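Local atomic coordinates of protein argonaute 5 (Arabidopsis thaliana, PDB entry 4G0O), a protein that probably binds plant small RNAs for gene regulation, with a MID domain whose nucleotide specificity loop helps sort them by their 5' nucleotide. Residues N7-T12 against V130-R135; S13-S18 against I52-C57; F19-D24 against L83-G88. All coordinates share one frame; numbering follows the deposited sequence.

Contact 1 of 3, residues N7-T12 against V130-R135. With SO4 (sulfate ion), chain C.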
loop_
_atom_site.group_PDB
_atom_site.type_symbol
_atom_site.label_atom_id
_atom_site.label_comp_id
_atom_site.label_asym_id
_atom_site.label_seq_id
_atom_site.Cartn_x
_atom_site.Cartn_y
_atom_site.Cartn_z
ATOM N N ASN A 7 8.078 15.341 8.739
ATOM C CA ASN A 7 9.120 14.907 7.832
ATOM C C ASN A 7 8.603 13.784 6.920
ATOM O O ASN A 7 8.232 12.710 7.392
ATOM C CB ASN A 7 10.331 14.478 8.664
ATOM C CG ASN A 7 11.258 13.565 7.921
ATOM O OD1 ASN A 7 11.474 12.413 8.330
ATOM N ND2 ASN A 7 11.833 14.065 6.822
ATOM N N GLY A 8 8.549 14.045 5.618
ATOM C CA GLY A 8 7.959 13.108 4.681
ATOM C C GLY A 8 8.989 12.100 4.219
ATOM O O GLY A 8 10.011 12.484 3.658
ATOM N N ALA A 9 8.745 10.813 4.463
ATOM C CA ALA A 9 9.718 9.789 4.063
ATOM C C ALA A 9 9.921 9.795 2.551
ATOM O O ALA A 9 9.110 10.350 1.813
ATOM C CB ALA A 9 9.289 8.400 4.546
ATOM N N LYS A 10 11.007 9.192 2.083
ATOM C CA LYS A 10 11.199 9.055 0.642
ATOM C C LYS A 10 11.141 7.589 0.215
ATOM O O LYS A 10 11.930 6.768 0.675
ATOM C CB LYS A 10 12.503 9.712 0.187
ATOM C CG LYS A 10 12.790 9.531 -1.308
ATOM C CD LYS A 10 14.200 10.017 -1.648
ATOM C CE LYS A 10 14.541 9.842 -3.127
ATOM N NZ LYS A 10 15.984 10.180 -3.376
ATOM N N VAL A 11 10.206 7.278 -0.679
ATOM C CA VAL A 11 10.007 5.910 -1.151
ATOM C C VAL A 11 10.473 5.753 -2.596
ATOM O O VAL A 11 9.956 6.418 -3.492
ATOM C CB VAL A 11 8.513 5.490 -1.064
ATOM C CG1 VAL A 11 8.332 4.055 -1.479
ATOM C CG2 VAL A 11 8.005 5.670 0.328
ATOM N N THR A 12 11.434 4.855 -2.806
ATOM C CA THR A 12 11.984 4.553 -4.131
ATOM C C THR A 12 11.556 3.168 -4.649
ATOM O O THR A 12 11.479 2.933 -5.859
ATOM C CB THR A 12 13.531 4.593 -4.108
ATOM O OG1 THR A 12 13.976 5.773 -3.422
ATOM C CG2 THR A 12 14.089 4.601 -5.524
ATOM N N VAL A 130 4.633 7.187 8.391
ATOM C CA VAL A 130 5.275 6.603 9.563
ATOM C C VAL A 130 5.861 5.197 9.318
ATOM O O VAL A 130 6.970 4.916 9.763
ATOM C CB VAL A 130 4.345 6.596 10.760
ATOM C CG1 VAL A 130 2.943 6.498 10.289
ATOM C CG2 VAL A 130 4.683 5.444 11.711
ATOM N N LYS A 131 5.134 4.341 8.596
ATOM C CA LYS A 131 5.608 2.997 8.272
ATOM C C LYS A 131 6.904 3.004 7.476
ATOM O O LYS A 131 7.669 2.039 7.519
ATOM C CB LYS A 131 4.546 2.221 7.476
ATOM C CG LYS A 131 3.421 1.702 8.327
ATOM C CD LYS A 131 2.365 1.009 7.504
ATOM C CE LYS A 131 1.170 0.696 8.370
ATOM N NZ LYS A 131 0.601 -0.612 8.015
ATOM N N THR A 132 7.122 4.088 6.738
ATOM C CA THR A 132 8.245 4.234 5.813
ATOM C C THR A 132 9.381 5.039 6.447
ATOM O O THR A 132 10.407 5.310 5.820
ATOM C CB THR A 132 7.766 4.959 4.525
ATOM O OG1 THR A 132 6.637 4.266 3.991
ATOM C CG2 THR A 132 8.834 4.952 3.477
ATOM N N GLY A 133 9.200 5.440 7.696
ATOM C CA GLY A 133 10.261 6.149 8.381
ATOM C C GLY A 133 10.080 7.642 8.538
ATOM O O GLY A 133 10.966 8.308 9.058
ATOM N N GLY A 134 8.942 8.173 8.095
ATOM C CA GLY A 134 8.645 9.579 8.261
ATOM C C GLY A 134 8.166 9.903 9.662
ATOM O O GLY A 134 8.059 9.007 10.507
ATOM N N ARG A 135 7.867 11.182 9.900
ATOM C CA ARG A 135 7.329 11.667 11.170
ATOM C C ARG A 135 6.044 12.445 10.927
ATOM O O ARG A 135 5.983 13.301 10.024
ATOM C CB ARG A 135 8.313 12.639 11.827
ATOM C CG ARG A 135 9.222 12.071 12.907
ATOM C CD ARG A 135 10.163 13.181 13.383
ATOM N NE ARG A 135 10.990 13.679 12.281
ATOM C CZ ARG A 135 11.618 14.856 12.260
ATOM N NH1 ARG A 135 11.524 15.698 13.287
ATOM N NH2 ARG A 135 12.343 15.188 11.195
HETATM S S SO4 C . -2.790 -0.796 8.642
HETATM O O1 SO4 C . -4.207 -0.611 8.307
HETATM O O2 SO4 C . -2.295 -2.013 7.944
HETATM O O3 SO4 C . -2.026 0.407 8.270
HETATM O O4 SO4 C . -2.643 -0.947 10.097
#

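Contact 2 of 3, residues S13-S18 against I52-C57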
loop_
_atom_site.group_PDB
_atom_site.type_symbol
_atom_site.label_atom_id
_atom_site.label_comp_id
_atom_site.label_asym_id
_atom_site.label_seq_id
_atom_site.Cartn_x
_atom_site.Cartn_y
_atom_site.Cartn_z
ATOM N N SER A 13 11.293 2.250 -3.725
ATOM C CA SER A 13 10.898 0.894 -4.081
ATOM C C SER A 13 9.522 0.546 -3.498
ATOM O O SER A 13 9.366 0.405 -2.291
ATOM C CB SER A 13 11.958 -0.094 -3.580
ATOM O OG SER A 13 11.774 -1.377 -4.148
ATOM N N TRP A 14 8.523 0.429 -4.359
ATOM C CA TRP A 14 7.162 0.152 -3.912
ATOM C C TRP A 14 6.414 -0.560 -5.036
ATOM O O TRP A 14 6.817 -0.489 -6.193
ATOM C CB TRP A 14 6.429 1.451 -3.517
ATOM C CG TRP A 14 6.120 2.314 -4.708
ATOM C CD1 TRP A 14 6.914 3.281 -5.250
ATOM C CD2 TRP A 14 4.944 2.254 -5.536
ATOM N NE1 TRP A 14 6.304 3.830 -6.359
ATOM C CE2 TRP A 14 5.098 3.214 -6.552
ATOM C CE3 TRP A 14 3.780 1.482 -5.507
ATOM C CZ2 TRP A 14 4.139 3.413 -7.528
ATOM C CZ3 TRP A 14 2.833 1.689 -6.475
ATOM C CH2 TRP A 14 3.014 2.647 -7.471
ATOM N N THR A 15 5.344 -1.265 -4.692
ATOM C CA THR A 15 4.445 -1.813 -5.700
ATOM C C THR A 15 3.119 -2.175 -5.057
ATOM O O THR A 15 2.928 -1.979 -3.856
ATOM C CB THR A 15 5.043 -3.027 -6.454
ATOM O OG1 THR A 15 4.201 -3.364 -7.563
ATOM C CG2 THR A 15 5.185 -4.228 -5.532
ATOM N N CYS A 16 2.207 -2.702 -5.860
ATOM C CA CYS A 16 0.851 -2.944 -5.404
ATOM C C CYS A 16 0.422 -4.364 -5.718
ATOM O O CYS A 16 0.697 -4.874 -6.812
ATOM C CB CYS A 16 -0.087 -1.980 -6.101
ATOM S SG CYS A 16 -1.824 -2.234 -5.741
ATOM N N VAL A 17 -0.257 -4.992 -4.761
ATOM C CA VAL A 17 -0.855 -6.302 -4.983
ATOM C C VAL A 17 -2.319 -6.241 -4.665
ATOM O O VAL A 17 -2.726 -5.630 -3.667
ATOM C CB VAL A 17 -0.256 -7.375 -4.068
ATOM C CG1 VAL A 17 -0.608 -8.770 -4.566
ATOM C CG2 VAL A 17 1.204 -7.227 -4.036
ATOM N N SER A 18 -3.112 -6.900 -5.498
ATOM C CA SER A 18 -4.539 -6.973 -5.265
ATOM C C SER A 18 -5.026 -8.408 -5.149
ATOM O O SER A 18 -4.819 -9.224 -6.049
ATOM C CB SER A 18 -5.295 -6.263 -6.386
ATOM O OG SER A 18 -6.671 -6.551 -6.284
ATOM N N ILE A 52 8.370 -3.247 -9.360
ATOM C CA ILE A 52 7.969 -4.341 -10.247
ATOM C C ILE A 52 6.519 -4.058 -10.629
ATOM O O ILE A 52 5.839 -3.309 -9.921
ATOM C CB ILE A 52 8.085 -5.735 -9.569
ATOM C CG1 ILE A 52 7.254 -5.778 -8.287
ATOM C CG2 ILE A 52 9.548 -6.106 -9.305
ATOM C CD1 ILE A 52 7.061 -7.182 -7.728
ATOM N N PRO A 53 6.043 -4.626 -11.751
ATOM C CA PRO A 53 4.672 -4.355 -12.204
ATOM C C PRO A 53 3.628 -4.745 -11.156
ATOM O O PRO A 53 3.887 -5.650 -10.371
ATOM C CB PRO A 53 4.529 -5.278 -13.424
ATOM C CG PRO A 53 5.919 -5.463 -13.918
ATOM C CD PRO A 53 6.765 -5.511 -12.687
ATOM N N PHE A 54 2.468 -4.094 -11.154
ATOM C CA PHE A 54 1.412 -4.468 -10.221
ATOM C C PHE A 54 0.988 -5.907 -10.473
ATOM O O PHE A 54 1.068 -6.402 -11.600
ATOM C CB PHE A 54 0.191 -3.549 -10.352
ATOM C CG PHE A 54 0.398 -2.173 -9.790
ATOM C CD1 PHE A 54 -0.674 -1.298 -9.662
ATOM C CD2 PHE A 54 1.665 -1.743 -9.390
ATOM C CE1 PHE A 54 -0.490 -0.018 -9.142
ATOM C CE2 PHE A 54 1.854 -0.467 -8.872
ATOM C CZ PHE A 54 0.772 0.394 -8.752
ATOM N N ILE A 55 0.527 -6.569 -9.420
ATOM C CA ILE A 55 0.093 -7.946 -9.516
ATOM C C ILE A 55 -1.358 -8.061 -9.049
ATOM O O ILE A 55 -1.764 -7.446 -8.061
ATOM C CB ILE A 55 1.003 -8.880 -8.679
ATOM C CG1 ILE A 55 1.667 -8.114 -7.534
ATOM C CG2 ILE A 55 2.097 -9.476 -9.534
ATOM C CD1 ILE A 55 3.025 -7.428 -7.890
ATOM N N SER A 56 -2.147 -8.832 -9.781
ATOM C CA SER A 56 -3.499 -9.143 -9.361
ATOM C C SER A 56 -3.653 -10.651 -9.396
ATOM O O SER A 56 -3.345 -11.282 -10.406
ATOM C CB SER A 56 -4.519 -8.491 -10.292
ATOM O OG SER A 56 -5.839 -8.780 -9.864
ATOM N N CYS A 57 -4.107 -11.241 -8.297
ATOM C CA CYS A 57 -4.201 -12.693 -8.245
ATOM C C CYS A 57 -5.296 -13.113 -7.265
ATOM O O CYS A 57 -5.766 -12.281 -6.479
ATOM C CB CYS A 57 -2.844 -13.286 -7.873
ATOM S SG CYS A 57 -2.310 -12.860 -6.221
HETATM O O HOH W 1 -8.121 -6.359 -8.868
#

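Contact 3 of 3, residues F19-D24 against L83-G88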
loop_
_atom_site.group_PDB
_atom_site.type_symbol
_atom_site.label_atom_id
_atom_site.label_comp_id
_atom_site.label_asym_id
_atom_site.label_seq_id
_atom_site.Cartn_x
_atom_site.Cartn_y
_atom_site.Cartn_z
ATOM N N PHE A 19 -5.683 -8.703 -4.035
ATOM C CA PHE A 19 -6.350 -9.979 -3.862
ATOM C C PHE A 19 -7.862 -9.829 -4.034
ATOM O O PHE A 19 -8.634 -10.709 -3.664
ATOM C CB PHE A 19 -6.023 -10.573 -2.495
ATOM C CG PHE A 19 -4.543 -10.723 -2.239
ATOM C CD1 PHE A 19 -3.888 -9.891 -1.336
ATOM C CD2 PHE A 19 -3.804 -11.674 -2.922
ATOM C CE1 PHE A 19 -2.533 -10.032 -1.104
ATOM C CE2 PHE A 19 -2.445 -11.809 -2.704
ATOM C CZ PHE A 19 -1.806 -10.988 -1.789
ATOM N N SER A 20 -8.289 -8.703 -4.582
ATOM C CA SER A 20 -9.715 -8.478 -4.792
ATOM C C SER A 20 -10.128 -8.923 -6.179
ATOM O O SER A 20 -9.438 -8.661 -7.161
ATOM C CB SER A 20 -10.080 -7.014 -4.624
ATOM O OG SER A 20 -11.419 -6.799 -5.052
ATOM N N THR A 21 -11.270 -9.587 -6.250
ATOM C CA THR A 21 -11.798 -10.064 -7.514
ATOM C C THR A 21 -12.838 -9.086 -8.074
ATOM O O THR A 21 -13.069 -8.986 -9.295
ATOM C CB THR A 21 -12.448 -11.427 -7.305
ATOM O OG1 THR A 21 -11.446 -12.372 -6.893
ATOM C CG2 THR A 21 -13.103 -11.898 -8.575
ATOM N N ARG A 22 -13.449 -8.349 -7.163
ATOM C CA ARG A 22 -14.630 -7.576 -7.484
ATOM C C ARG A 22 -14.322 -6.318 -8.286
ATOM O O ARG A 22 -15.097 -5.921 -9.155
ATOM C CB ARG A 22 -15.347 -7.197 -6.198
ATOM C CG ARG A 22 -16.815 -7.469 -6.255
ATOM C CD ARG A 22 -17.120 -8.922 -5.930
ATOM N NE ARG A 22 -17.445 -9.076 -4.514
ATOM C CZ ARG A 22 -18.596 -8.691 -3.965
ATOM N NH1 ARG A 22 -19.544 -8.128 -4.714
ATOM N NH2 ARG A 22 -18.801 -8.869 -2.665
ATOM N N ILE A 23 -13.190 -5.692 -7.998
ATOM C CA ILE A 23 -12.939 -4.342 -8.495
ATOM C C ILE A 23 -12.558 -4.272 -9.950
ATOM O O ILE A 23 -12.031 -5.228 -10.519
ATOM C CB ILE A 23 -11.877 -3.606 -7.658
ATOM C CG1 ILE A 23 -10.555 -4.378 -7.676
ATOM C CG2 ILE A 23 -12.375 -3.443 -6.241
ATOM C CD1 ILE A 23 -9.516 -3.817 -6.704
ATOM N N ASP A 24 -12.840 -3.123 -10.556
ATOM C CA ASP A 24 -12.425 -2.892 -11.921
ATOM C C ASP A 24 -10.914 -3.058 -11.999
ATOM O O ASP A 24 -10.194 -2.699 -11.062
ATOM C CB ASP A 24 -12.813 -1.498 -12.389
ATOM C CG ASP A 24 -12.386 -1.242 -13.819
ATOM O OD1 ASP A 24 -11.245 -0.769 -14.028
ATOM O OD2 ASP A 24 -13.178 -1.551 -14.739
ATOM N N LEU A 83 -6.778 -5.849 -0.136
ATOM C CA LEU A 83 -7.278 -7.038 0.560
ATOM C C LEU A 83 -8.349 -7.792 -0.213
ATOM O O LEU A 83 -9.059 -7.218 -1.034
ATOM C CB LEU A 83 -7.868 -6.638 1.925
ATOM C CG LEU A 83 -6.898 -6.021 2.930
ATOM C CD1 LEU A 83 -7.663 -5.330 4.065
ATOM C CD2 LEU A 83 -5.951 -7.113 3.447
ATOM N N PRO A 84 -8.492 -9.091 0.074
ATOM C CA PRO A 84 -9.565 -9.878 -0.541
ATOM C C PRO A 84 -10.929 -9.239 -0.299
ATOM O O PRO A 84 -11.062 -8.393 0.595
ATOM C CB PRO A 84 -9.469 -11.212 0.201
ATOM C CG PRO A 84 -8.046 -11.321 0.542
ATOM C CD PRO A 84 -7.618 -9.925 0.917
ATOM N N ASP A 85 -11.925 -9.619 -1.089
ATOM C CA ASP A 85 -13.256 -9.053 -0.910
ATOM C C ASP A 85 -13.887 -9.516 0.396
ATOM O O ASP A 85 -14.607 -8.762 1.035
ATOM C CB ASP A 85 -14.157 -9.391 -2.100
ATOM C CG ASP A 85 -13.606 -8.856 -3.411
ATOM O OD1 ASP A 85 -13.539 -9.636 -4.388
ATOM O OD2 ASP A 85 -13.220 -7.663 -3.464
ATOM N N VAL A 86 -13.623 -10.757 0.794
ATOM C CA VAL A 86 -14.168 -11.270 2.048
ATOM C C VAL A 86 -13.132 -11.074 3.147
ATOM O O VAL A 86 -11.942 -11.360 2.944
ATOM C CB VAL A 86 -14.538 -12.769 1.936
ATOM C CG1 VAL A 86 -15.296 -13.223 3.180
ATOM C CG2 VAL A 86 -15.375 -13.024 0.680
ATOM N N THR A 87 -13.552 -10.554 4.297
ATOM C CA THR A 87 -12.574 -10.295 5.347
ATOM C C THR A 87 -12.181 -11.601 6.031
ATOM O O THR A 87 -12.874 -12.604 5.884
ATOM C CB THR A 87 -13.039 -9.208 6.361
ATOM O OG1 THR A 87 -13.350 -9.803 7.627
ATOM C CG2 THR A 87 -14.242 -8.419 5.822
ATOM N N GLY A 88 -11.056 -11.594 6.739
ATOM C CA GLY A 88 -10.583 -12.783 7.430
ATOM C C GLY A 88 -9.157 -13.186 7.079
ATOM O O GLY A 88 -8.577 -14.063 7.727
HETATM O O HOH W 2 -11.379 -11.561 -3.001
HETATM O O HOH W 3 -13.158 -12.765 -4.691
HETATM O O HOH W 4 -15.656 -11.646 -4.367
#

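Contact 1 of 3, residues N7-T12 against V130-R135
N7 and R135 meet as an antiparallel hydrogen-bonded pair, closed by two backbone bonds. N7 N gives its hydrogen to R135 O over 3.2 Å, and R135 N donates to N7 O at 3.0 Å. N129 ND2, from the end of helix 118-131, also bonds to N7 O, while its OD1 takes the N-H of A9, so one asparagine fastens this chain twice. G134 suits its place because, having no side chain, it lets its CA settle 3.3 Å from N7 O.

The side chains of this pair touch little: R135 NH2 lies 3.3 Å from N7 CB, with the guanidinium and amide planes turned 45° apart. The apolar contact is deeper. A9 CB sits 3.6 Å from T132 CG2, a small methyl that fits against the turn, near T132 O and G134 N, and V11 CG2 presses on the same T132 CG2 at 3.3 Å, tighter than usual for two carbons. T132 CG2 stands anti to the backbone N (OG1 at chi1 -54°), which sends the methyl to A9 and V11, while OG1 bonds back to I128 O.

The helix itself finishes here in a Schellman motif, with G133 at a positive phi of 104° that a residue without CB adopts easily. Two residues before G133, at the last position of the helix, K131 carries its ammonium to the sulfate, with NZ 2.8 Å from O3 and a weaker bond to O2; S105 O is another partner of NZ, and K94 brings a second positive charge close. The sulfate probably came from the crystallisation liquor, but such a lysine-held oxyanion at a helix end is consistent with the 5'-phosphate pocket of Argonaute MID domains.

Contact 2 of 3, residues S13-S18 against I52-C57
V17 pairs with I55, and S18 with S56, as two neighbouring strands running the same way, their touching parts only 14° apart in direction. Three backbone bonds make the parallel ladder: I55 N to C16 O at 3.1 Å, S18 N to I55 O at 2.9 Å, and C57 N to S18 O at 3.1 Å. Before the ladder begins, a side chain takes over the pairing. T15 OG1, anti to its backbone N (chi1 -171°), donates to I52 O over 2.9 Å from above the carbonyl plane, so a threonine hydroxyl ties down the carbonyl ahead of P53.

The aromatic ring of F54 lies against the strand beside C16. C16 CB stands over the ring centre as a CH-pi contact, 3.4 Å from the centroid and almost on the ring normal; its SG, 4.5 Å from the centroid, adds a sulfur-aromatic contact over the same face. At its rim F54 CZ meets W14 CZ3 at 3.3 Å, the two ring planes steeply inclined and neither over the other's face. Cysteine is slim enough to let the phenyl group lie this close. Helix 27-42 packs on this group, through C32 on C16 and F54 and through I36 on W14.

V17 and I55 turn to the other face, where V17 CG2 touches I55 CG1 and both branched side chains, well suited to a strand, rest on I69 of helix 62-72. S18 and S56 are small and polar; one water bonds to S18 OG and weakly to S56 OG, and S18 OG also pairs with S20 N. Parallel strands with helices packed on both faces are the three-layer arrangement expected of the Rossmann-like alpha/beta fold that Argonaute MID domains have.

Contact 3 of 3, residues F19-D24 against L83-G88
D85 OD1 is gripped from several directions. T21 N donates to it on its syn side over 2.9 Å, R22 N adds a weak bond at 3.1 Å, and three waters donate to OD1, one linked to T21 OG1, another weakly to R22 NE; the third, itself a weak donor, also joins F19 O and D85 N. The second oxygen, OD2, accepts the hydroxyl of S20 OG at 2.6 Å, again syn and 22° out of the carboxylate plane. Aspartate suits this place because its short two-oxygen head can serve backbone N-H groups and a serine together. The R22 NE to D85 OD1 salt bridge, at 3.9 Å, is long; D85 OD1 lies at the edge of the guanidinium, near its plane, and the carboxylate plane is nearly perpendicular to it.

Beside this polar cluster F19 CB packs on P84 CG at 3.7 Å, and P84 CA makes a CA-H...O contact with F19 O. The F19 ring continues inward to I62, A65 and L66 of helix 62-72.

Segment 83-88, between strand 78-82 and helix 90-101, corresponds in position to, and is probably part of, the nucleotide specificity loop of Argonaute MID domains, and D85 probably helps fix it.

Overall arrangement
Strand 7-18 and the loop after it supply one side of all three contacts, in the order 1, 2, 3. Contact 1, where the chain's two ends come together, encloses the other two along the sequence, whereas contacts 2 and 3 interlock because their segments alternate. Contact 2 joins strands 7-18 and 55-56 within the parallel sheet. Its centre is about 20 Å from that of contact 1 and about 15 Å from that of contact 3, which it touches through C57 SG and F19 CE2, 3.7 Å apart. Contacts 1 and 3, about 27 Å apart between centres, lie on opposite sides of the chain's centre, so the sulfate-binding helix end and the probable specificity loop are joined through strand 7-18.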